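Side-chain contacts in SusD-like carbohydrate binding protein (Bacteroides vulgatus, PDB 3LEW), which probably binds carbohydrate at the outer membrane of Bacteroides vulgatus, as a member of the SusD family: residues I188-V193 with L230-Y235; D195-I200 with N247-K252. All blocks are in the same frame, centred on the assembly; numbering follows the deposited sequence.

Contact 1: residues I188-V193 with L230-Y235; sequences IPETYV and LAKDNY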
ATOM      1  N   ILE A 188       2.739 -13.243  20.356  1.00 17.69           N
ATOM      2  CA  ILE A 188       3.010 -14.274  19.356  1.00 18.94           C
ATOM      3  C   ILE A 188       4.454 -14.766  19.498  1.00 19.48           C
ATOM      4  O   ILE A 188       5.376 -14.041  19.241  1.00 20.85           O
ATOM      5  CB  ILE A 188       2.709 -13.783  17.935  1.00 18.18           C
ATOM      6  CG1 ILE A 188       1.288 -13.211  17.827  1.00 18.94           C
ATOM      7  CG2 ILE A 188       2.931 -14.926  16.891  1.00 17.52           C
ATOM      8  CD1 ILE A 188       0.951 -12.511  16.450  1.00 17.03           C
ATOM      9  N   PRO A 189       4.650 -16.021  19.915  1.00 20.17           N
ATOM     10  CA  PRO A 189       6.034 -16.464  20.132  1.00 20.78           C
ATOM     11  C   PRO A 189       6.841 -16.546  18.834  1.00 20.85           C
ATOM     12  O   PRO A 189       6.268 -16.776  17.770  1.00 18.33           O
ATOM     13  CB  PRO A 189       5.882 -17.843  20.763  1.00 21.74           C
ATOM     14  CG  PRO A 189       4.440 -18.147  20.829  1.00 22.40           C
ATOM     15  CD  PRO A 189       3.646 -17.008  20.337  1.00 19.27           C
ATOM     16  N   GLU A 190       8.159 -16.366  18.916  1.00 20.62           N
ATOM     17  CA  GLU A 190       9.021 -16.551  17.740  1.00 21.88           C
ATOM     18  C   GLU A 190       8.944 -17.970  17.224  1.00 20.86           C
ATOM     19  O   GLU A 190       9.208 -18.212  16.049  1.00 20.16           O
ATOM     20  CB  GLU A 190      10.481 -16.233  18.066  1.00 22.95           C
ATOM     21  CG  GLU A 190      10.710 -14.787  18.396  1.00 27.66           C
ATOM     22  CD  GLU A 190      12.176 -14.511  18.757  1.00 33.95           C
ATOM     23  OE1 GLU A 190      12.962 -14.232  17.827  1.00 39.54           O
ATOM     24  OE2 GLU A 190      12.527 -14.601  19.951  1.00 37.05           O
ATOM     25  N   THR A 191       8.582 -18.903  18.087  1.00 19.92           N
ATOM     26  CA  THR A 191       8.465 -20.299  17.671  1.00 21.21           C
ATOM     27  C   THR A 191       7.114 -20.656  17.012  1.00 20.56           C
ATOM     28  O   THR A 191       6.938 -21.798  16.550  1.00 21.42           O
ATOM     29  CB  THR A 191       8.670 -21.220  18.846  1.00 22.04           C
ATOM     30  OG1 THR A 191       7.679 -20.928  19.836  1.00 24.86           O
ATOM     31  CG2 THR A 191      10.075 -21.049  19.427  1.00 24.01           C
ATOM     32  N   TYR A 192       6.156 -19.729  16.955  1.00 18.23           N
ATOM     33  CA  TYR A 192       4.886 -20.045  16.274  1.00 17.41           C
ATOM     34  C   TYR A 192       5.111 -20.128  14.766  1.00 16.85           C
ATOM     35  O   TYR A 192       5.682 -19.201  14.181  1.00 17.52           O
ATOM     36  CB  TYR A 192       3.785 -19.031  16.592  1.00 17.26           C
ATOM     37  CG  TYR A 192       2.614 -19.008  15.607  1.00 16.91           C
ATOM     38  CD1 TYR A 192       1.650 -20.029  15.572  1.00 20.29           C
ATOM     39  CD2 TYR A 192       2.439 -17.941  14.762  1.00 18.42           C
ATOM     40  CE1 TYR A 192       0.569 -19.969  14.620  1.00 21.80           C
ATOM     41  CE2 TYR A 192       1.356 -17.858  13.847  1.00 20.05           C
ATOM     42  CZ  TYR A 192       0.447 -18.880  13.782  1.00 21.47           C
ATOM     43  OH  TYR A 192      -0.572 -18.731  12.838  1.00 25.16           O
ATOM     44  N   VAL A 193       4.666 -21.243  14.156  1.00 15.73           N
ATOM     45  CA  VAL A 193       4.808 -21.519  12.739  1.00 14.94           C
ATOM     46  C   VAL A 193       3.466 -21.310  12.059  1.00 14.95           C
ATOM     47  O   VAL A 193       2.530 -22.096  12.245  1.00 15.92           O
ATOM     48  CB  VAL A 193       5.326 -22.968  12.488  1.00 15.65           C
ATOM     49  CG1 VAL A 193       5.498 -23.217  10.973  1.00 17.00           C
ATOM     50  CG2 VAL A 193       6.632 -23.199  13.211  1.00 15.64           C
ATOM     51  N   LEU A 230      15.333  -8.190   9.918  1.00 14.68           N
ATOM     52  CA  LEU A 230      16.386  -8.550   8.967  1.00 15.07           C
ATOM     53  C   LEU A 230      17.361  -9.589   9.514  1.00 15.68           C
ATOM     54  O   LEU A 230      17.950 -10.354   8.720  1.00 15.78           O
ATOM     55  CB  LEU A 230      17.136  -7.308   8.506  1.00 15.83           C
ATOM     56  CG  LEU A 230      16.356  -6.302   7.672  1.00 16.51           C
ATOM     57  CD1 LEU A 230      17.133  -4.973   7.483  1.00 18.06           C
ATOM     58  CD2 LEU A 230      15.946  -6.913   6.313  1.00 16.54           C
ATOM     59  N   ALA A 231      17.513  -9.638  10.845  1.00 15.24           N
ATOM     60  CA  ALA A 231      18.358 -10.675  11.501  1.00 16.66           C
ATOM     61  C   ALA A 231      17.746 -12.063  11.330  1.00 18.29           C
ATOM     62  O   ALA A 231      18.456 -13.050  11.374  1.00 18.46           O
ATOM     63  CB  ALA A 231      18.585 -10.364  12.976  1.00 17.21           C
ATOM     64  N   LYS A 232      16.433 -12.124  11.147  1.00 19.38           N
ATOM     65  CA  LYS A 232      15.692 -13.380  10.927  1.00 21.09           C
ATOM     66  C   LYS A 232      15.457 -13.689   9.445  1.00 19.82           C
ATOM     67  O   LYS A 232      15.278 -14.844   9.092  1.00 20.24           O
ATOM     68  CB  LYS A 232      14.294 -13.277  11.559  1.00 22.16           C
ATOM     69  CG  LYS A 232      14.249 -13.316  13.066  1.00 27.24           C
ATOM     70  CD  LYS A 232      12.836 -12.860  13.533  1.00 31.96           C
ATOM     71  CE  LYS A 232      12.366 -13.608  14.760  1.00 37.37           C
ATOM     72  NZ  LYS A 232      12.453 -12.790  16.011  1.00 38.12           N
ATOM     73  N   ASP A 233      15.350 -12.655   8.599  1.00 17.97           N
ATOM     74  CA  ASP A 233      14.955 -12.819   7.213  1.00 17.29           C
ATOM     75  C   ASP A 233      15.441 -11.641   6.373  1.00 17.54           C
ATOM     76  O   ASP A 233      14.881 -10.558   6.466  1.00 16.58           O
ATOM     77  CB  ASP A 233      13.432 -12.941   7.106  1.00 16.93           C
ATOM     78  CG  ASP A 233      12.947 -13.207   5.673  1.00 20.46           C
ATOM     79  OD1 ASP A 233      13.795 -13.489   4.764  1.00 21.74           O
ATOM     80  OD2 ASP A 233      11.692 -13.131   5.454  1.00 20.47           O
ATOM     81  N   ASN A 234      16.490 -11.848   5.586  1.00 16.21           N
ATOM     82  CA  ASN A 234      17.074 -10.759   4.778  1.00 15.73           C
ATOM     83  C   ASN A 234      17.074 -11.080   3.287  1.00 15.74           C
ATOM     84  O   ASN A 234      17.766 -10.439   2.482  1.00 14.38           O
ATOM     85  CB  ASN A 234      18.466 -10.392   5.338  1.00 15.87           C
ATOM     86  CG  ASN A 234      19.546 -11.394   4.990  1.00 17.24           C
ATOM     87  OD1 ASN A 234      20.741 -11.079   5.095  1.00 25.44           O
ATOM     88  ND2 ASN A 234      19.164 -12.588   4.595  1.00 11.90           N
ATOM     89  N   TYR A 235      16.213 -12.026   2.910  1.00 15.93           N
ATOM     90  CA  TYR A 235      16.131 -12.516   1.540  1.00 16.37           C
ATOM     91  C   TYR A 235      15.675 -11.426   0.569  1.00 15.31           C
ATOM     92  O   TYR A 235      14.720 -10.693   0.829  1.00 14.52           O
ATOM     93  CB  TYR A 235      15.144 -13.661   1.425  1.00 16.13           C
ATOM     94  CG  TYR A 235      15.090 -14.265   0.053  1.00 16.78           C
ATOM     95  CD1 TYR A 235      16.044 -15.168  -0.347  1.00 19.09           C
ATOM     96  CD2 TYR A 235      14.078 -13.943  -0.860  1.00 15.60           C
ATOM     97  CE1 TYR A 235      16.017 -15.744  -1.614  1.00 19.44           C
ATOM     98  CE2 TYR A 235      14.039 -14.538  -2.152  1.00 14.25           C
ATOM     99  CZ  TYR A 235      15.002 -15.448  -2.508  1.00 18.77           C
ATOM    100  OH  TYR A 235      15.049 -16.064  -3.761  1.00 20.71           O
TER

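Contact 2: residues D195-I200 with N247-K252; sequences DAKHKI and NSVDNK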
ATOM      1  N   ASP A 195       1.086 -21.224   8.678  1.00 15.12           N
ATOM      2  CA  ASP A 195       1.024 -22.117   7.523  1.00 16.36           C
ATOM      3  C   ASP A 195       0.599 -21.478   6.203  1.00 15.19           C
ATOM      4  O   ASP A 195       0.440 -22.189   5.205  1.00 16.69           O
ATOM      5  CB  ASP A 195       0.100 -23.310   7.808  1.00 17.65           C
ATOM      6  CG  ASP A 195      -1.315 -22.882   8.193  1.00 21.32           C
ATOM      7  OD1 ASP A 195      -1.792 -21.798   7.782  1.00 32.85           O
ATOM      8  OD2 ASP A 195      -1.930 -23.622   8.977  1.00 31.74           O
ATOM      9  N   ALA A 196       0.476 -20.151   6.186  1.00 14.31           N
ATOM     10  CA  ALA A 196       0.092 -19.441   4.997  1.00 13.94           C
ATOM     11  C   ALA A 196       0.526 -17.992   5.075  1.00 13.60           C
ATOM     12  O   ALA A 196       0.654 -17.433   6.182  1.00 14.65           O
ATOM     13  CB  ALA A 196      -1.467 -19.588   4.730  1.00 13.22           C
ATOM     14  N   LYS A 197       0.787 -17.395   3.915  1.00 14.22           N
ATOM     15  CA  LYS A 197       1.387 -16.060   3.842  1.00 14.91           C
ATOM     16  C   LYS A 197       0.488 -14.923   4.273  1.00 15.37           C
ATOM     17  O   LYS A 197       0.986 -13.811   4.483  1.00 16.46           O
ATOM     18  CB  LYS A 197       1.952 -15.750   2.458  1.00 16.26           C
ATOM     19  CG  LYS A 197       3.212 -16.492   2.146  1.00 19.91           C
ATOM     20  CD  LYS A 197       4.414 -15.892   2.913  1.00 18.58           C
ATOM     21  CE  LYS A 197       5.706 -16.538   2.439  1.00 18.95           C
ATOM     22  NZ  LYS A 197       6.086 -16.078   1.078  1.00 14.68           N
ATOM     23  N   HIS A 198      -0.826 -15.150   4.396  1.00 14.66           N
ATOM     24  CA  HIS A 198      -1.721 -14.071   4.898  1.00 14.43           C
ATOM     25  C   HIS A 198      -1.784 -14.066   6.426  1.00 13.98           C
ATOM     26  O   HIS A 198      -2.286 -13.097   7.033  1.00 14.32           O
ATOM     27  CB  HIS A 198      -3.152 -14.209   4.318  1.00 14.77           C
ATOM     28  CG  HIS A 198      -3.849 -15.488   4.689  1.00 14.93           C
ATOM     29  ND1 HIS A 198      -3.509 -16.714   4.134  1.00 15.06           N
ATOM     30  CD2 HIS A 198      -4.874 -15.721   5.540  1.00 18.32           C
ATOM     31  CE1 HIS A 198      -4.293 -17.649   4.652  1.00 18.47           C
ATOM     32  NE2 HIS A 198      -5.119 -17.075   5.519  1.00 17.34           N
ATOM     33  N   LYS A 199      -1.319 -15.149   7.063  1.00 13.88           N
ATOM     34  CA  LYS A 199      -1.389 -15.284   8.519  1.00 14.46           C
ATOM     35  C   LYS A 199      -0.283 -14.457   9.171  1.00 14.34           C
ATOM     36  O   LYS A 199       0.797 -14.288   8.618  1.00 14.41           O
ATOM     37  CB  LYS A 199      -1.222 -16.745   8.932  1.00 14.54           C
ATOM     38  CG  LYS A 199      -2.369 -17.641   8.527  1.00 18.71           C
ATOM     39  CD  LYS A 199      -3.628 -17.260   9.354  1.00 24.91           C
ATOM     40  CE  LYS A 199      -4.403 -18.457   9.874  1.00 32.62           C
ATOM     41  NZ  LYS A 199      -5.106 -18.161  11.186  1.00 36.51           N
ATOM     42  N   ILE A 200      -0.587 -13.865  10.309  1.00 15.07           N
ATOM     43  CA  ILE A 200       0.351 -13.011  11.017  1.00 15.09           C
ATOM     44  C   ILE A 200       1.178 -13.829  12.018  1.00 15.13           C
ATOM     45  O   ILE A 200       0.647 -14.423  12.949  1.00 15.42           O
ATOM     46  CB  ILE A 200      -0.440 -11.879  11.775  1.00 14.68           C
ATOM     47  CG1 ILE A 200      -1.264 -11.060  10.788  1.00 15.24           C
ATOM     48  CG2 ILE A 200       0.506 -11.042  12.626  1.00 14.02           C
ATOM     49  CD1 ILE A 200      -2.092  -9.973  11.467  1.00 16.34           C
ATOM     50  N   ASN A 247       2.627 -12.161  -8.561  1.00 13.03           N
ATOM     51  CA  ASN A 247       1.295 -12.772  -8.566  1.00 13.89           C
ATOM     52  C   ASN A 247       1.164 -14.082  -7.763  1.00 13.92           C
ATOM     53  O   ASN A 247       0.157 -14.759  -7.881  1.00 14.11           O
ATOM     54  CB  ASN A 247       0.844 -12.966  -9.979  1.00 15.09           C
ATOM     55  CG  ASN A 247       1.751 -13.934 -10.742  1.00 16.26           C
ATOM     56  OD1 ASN A 247       2.427 -14.776 -10.112  1.00 16.21           O
ATOM     57  ND2 ASN A 247       1.801 -13.823 -12.088  1.00 14.22           N
ATOM     58  N   SER A 248       2.162 -14.381  -6.942  1.00 13.45           N
ATOM     59  CA  SER A 248       2.148 -15.611  -6.088  1.00 14.47           C
ATOM     60  C   SER A 248       2.740 -15.381  -4.718  1.00 14.58           C
ATOM     61  O   SER A 248       3.902 -14.915  -4.599  1.00 15.10           O
ATOM     62  CB  SER A 248       2.975 -16.706  -6.764  1.00 14.01           C
ATOM     63  OG  SER A 248       3.066 -17.860  -5.954  1.00 15.39           O
ATOM     64  N   VAL A 249       2.010 -15.768  -3.667  1.00 15.96           N
ATOM     65  CA  VAL A 249       2.509 -15.663  -2.298  1.00 16.10           C
ATOM     66  C   VAL A 249       3.674 -16.632  -2.001  1.00 16.38           C
ATOM     67  O   VAL A 249       4.371 -16.463  -0.974  1.00 17.23           O
ATOM     68  CB  VAL A 249       1.388 -15.928  -1.237  1.00 16.31           C
ATOM     69  CG1 VAL A 249       0.304 -14.849  -1.301  1.00 14.28           C
ATOM     70  CG2 VAL A 249       0.836 -17.353  -1.384  1.00 16.36           C
ATOM     71  N   ASP A 250       3.892 -17.598  -2.889  1.00 16.05           N
ATOM     72  CA  ASP A 250       4.967 -18.557  -2.761  1.00 17.16           C
ATOM     73  C   ASP A 250       6.370 -17.876  -2.826  1.00 17.84           C
ATOM     74  O   ASP A 250       7.351 -18.433  -2.403  1.00 19.70           O
ATOM     75  CB  ASP A 250       4.837 -19.710  -3.788  1.00 17.46           C
ATOM     76  CG  ASP A 250       3.510 -20.514  -3.677  1.00 22.30           C
ATOM     77  OD1 ASP A 250       2.930 -20.571  -2.576  1.00 23.03           O
ATOM     78  OD2 ASP A 250       3.059 -21.148  -4.702  1.00 25.86           O
ATOM     79  N   ASN A 251       6.457 -16.648  -3.312  1.00 18.47           N
ATOM     80  CA  ASN A 251       7.743 -15.951  -3.420  1.00 17.73           C
ATOM     81  C   ASN A 251       8.372 -15.748  -2.034  1.00 17.37           C
ATOM     82  O   ASN A 251       7.709 -15.244  -1.096  1.00 16.01           O
ATOM     83  CB  ASN A 251       7.455 -14.649  -4.168  1.00 18.67           C
ATOM     84  CG  ASN A 251       8.660 -13.820  -4.427  1.00 19.10           C
ATOM     85  OD1 ASN A 251       9.406 -13.491  -3.514  1.00 20.62           O
ATOM     86  ND2 ASN A 251       8.875 -13.471  -5.706  1.00 21.30           N
ATOM     87  N   LYS A 252       9.656 -16.115  -1.882  1.00 16.87           N
ATOM     88  CA  LYS A 252      10.320 -16.039  -0.564  1.00 16.99           C
ATOM     89  C   LYS A 252      10.553 -14.619  -0.043  1.00 16.06           C
ATOM     90  O   LYS A 252      10.863 -14.437   1.133  1.00 17.19           O
ATOM     91  CB  LYS A 252      11.642 -16.807  -0.553  1.00 18.12           C
ATOM     92  CG  LYS A 252      11.454 -18.339  -0.513  1.00 21.15           C
ATOM     93  CD  LYS A 252      12.794 -19.110  -0.739  1.00 26.51           C
ATOM     94  CE  LYS A 252      13.288 -18.974  -2.175  1.00 30.65           C
ATOM     95  NZ  LYS A 252      14.660 -19.555  -2.347  1.00 35.41           N
TER
HETATM   96  O   HOH W   1       7.745 -18.227   0.517  1.00 20.33           O

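Contact 1: residues I188-V193 with L230-Y235
Glu190 and Lys232 meet in a surface salt bridge that joins a type I beta turn, Pro189 to Tyr192, to the segment carried by helix 219-232, in the helical, TPR-like framework of the SusD family. The two side chains cross at about a right angle, and the contact is made by the outer ends of both chains. Glu190 has CG beside its own backbone N (chi1 -66°) and runs out extended from there, which carries the carboxylate well clear of the turn. Lys232 reaches it by bending late, at chi3 and chi4, so that NZ comes to OE1 while CE stays 3.2 Å from Glu190 OE1. The modelled distance of 2.4 Å between Lys232 NZ and Glu190 OE1 is too short to be taken literally, although the pairing of charges is plain. Long, flexible residues suit this place, since the nearest CA atoms, of Glu190 and Lys232, lie 10.0 Å apart. Both side chains also touch Asn202 of helix 202-215, and Lys232 touches Leu206 as well. A weak hydrogen bond links Lys232 NZ to a pentaethylene glycol, probably from the crystallisation liquor. Within the turn, Tyr192 N bonds to Pro189 O at 3.1 Å.

Contact 2: residues D195-I200 with N247-K252
Lys197 lies against Val249 with its aliphatic stem and ends on that residue's carbonyl oxygen, so one side chain supplies both the apolar and the polar part of the contact. The two side chains slide past each other in opposite directions, their CB atoms 3.7 Å apart. With CG beside the backbone N (chi1 -73°), Lys197 CG is set 3.3 Å from Val249 O, and the bends at chi2 (-75°) and chi4 turn the rest of the chain so that NZ reaches the same oxygen. Lys197 NZ donates to Val249 O at 2.7 Å, approaching almost in line with the carbonyl (C=O...N angle 174°). A second bond runs from NZ to a water at 2.8 Å, and this water in turn donates to Asp250 O. A third goes to the carbonyl of Trp254 in strand 254-258. Three bonds thus grip the ammonium group, and these oxygens would be expected to favour its charged form. A leucine here would probably leave the carbonyls of Val249 and Trp254 without their charged donor and the bridging water without one of its partners. Val249, compact and branched, offers the lysine stem its CB while its side chain also touches Trp254 and Ala259. Asn251 contributes less, its backbone O lying 2.8 Å from Lys197 NZ, while its OD1 accepts a hydrogen bond from the backbone N of Glu253. Asp250 N bonds to Ser248 OG at 3.2 Å, an ST turn that probably helps to hold the loop in shape. The pattern is that of two type I beta turns, Ala196 to Lys199 and Ser248 to Asn251, brought together at their second residues, with the lysine ammonium donating to a carbonyl of the second turn.

In the fold
Contacts 1 and 2 share the loop between helices 170-187 and 202-215: it first gives the turn that meets 230-235, then the one that meets 247-252. The segments alternate along the chain, and the two centres lie about 14 Å apart on one side of the chain's centre. They also touch directly. Within the loop, Tyr192 CE2 packs 3.6 Å from Ile200 O; on the partner side, Tyr235 CE2 lies 3.7 Å from Lys252 CB. Both are surface contacts, and in each the lysine side chain comes within about 3 Å of a bound polyethylene glycol, probably from the crystallisation liquor, which does not by itself identify a carbohydrate site.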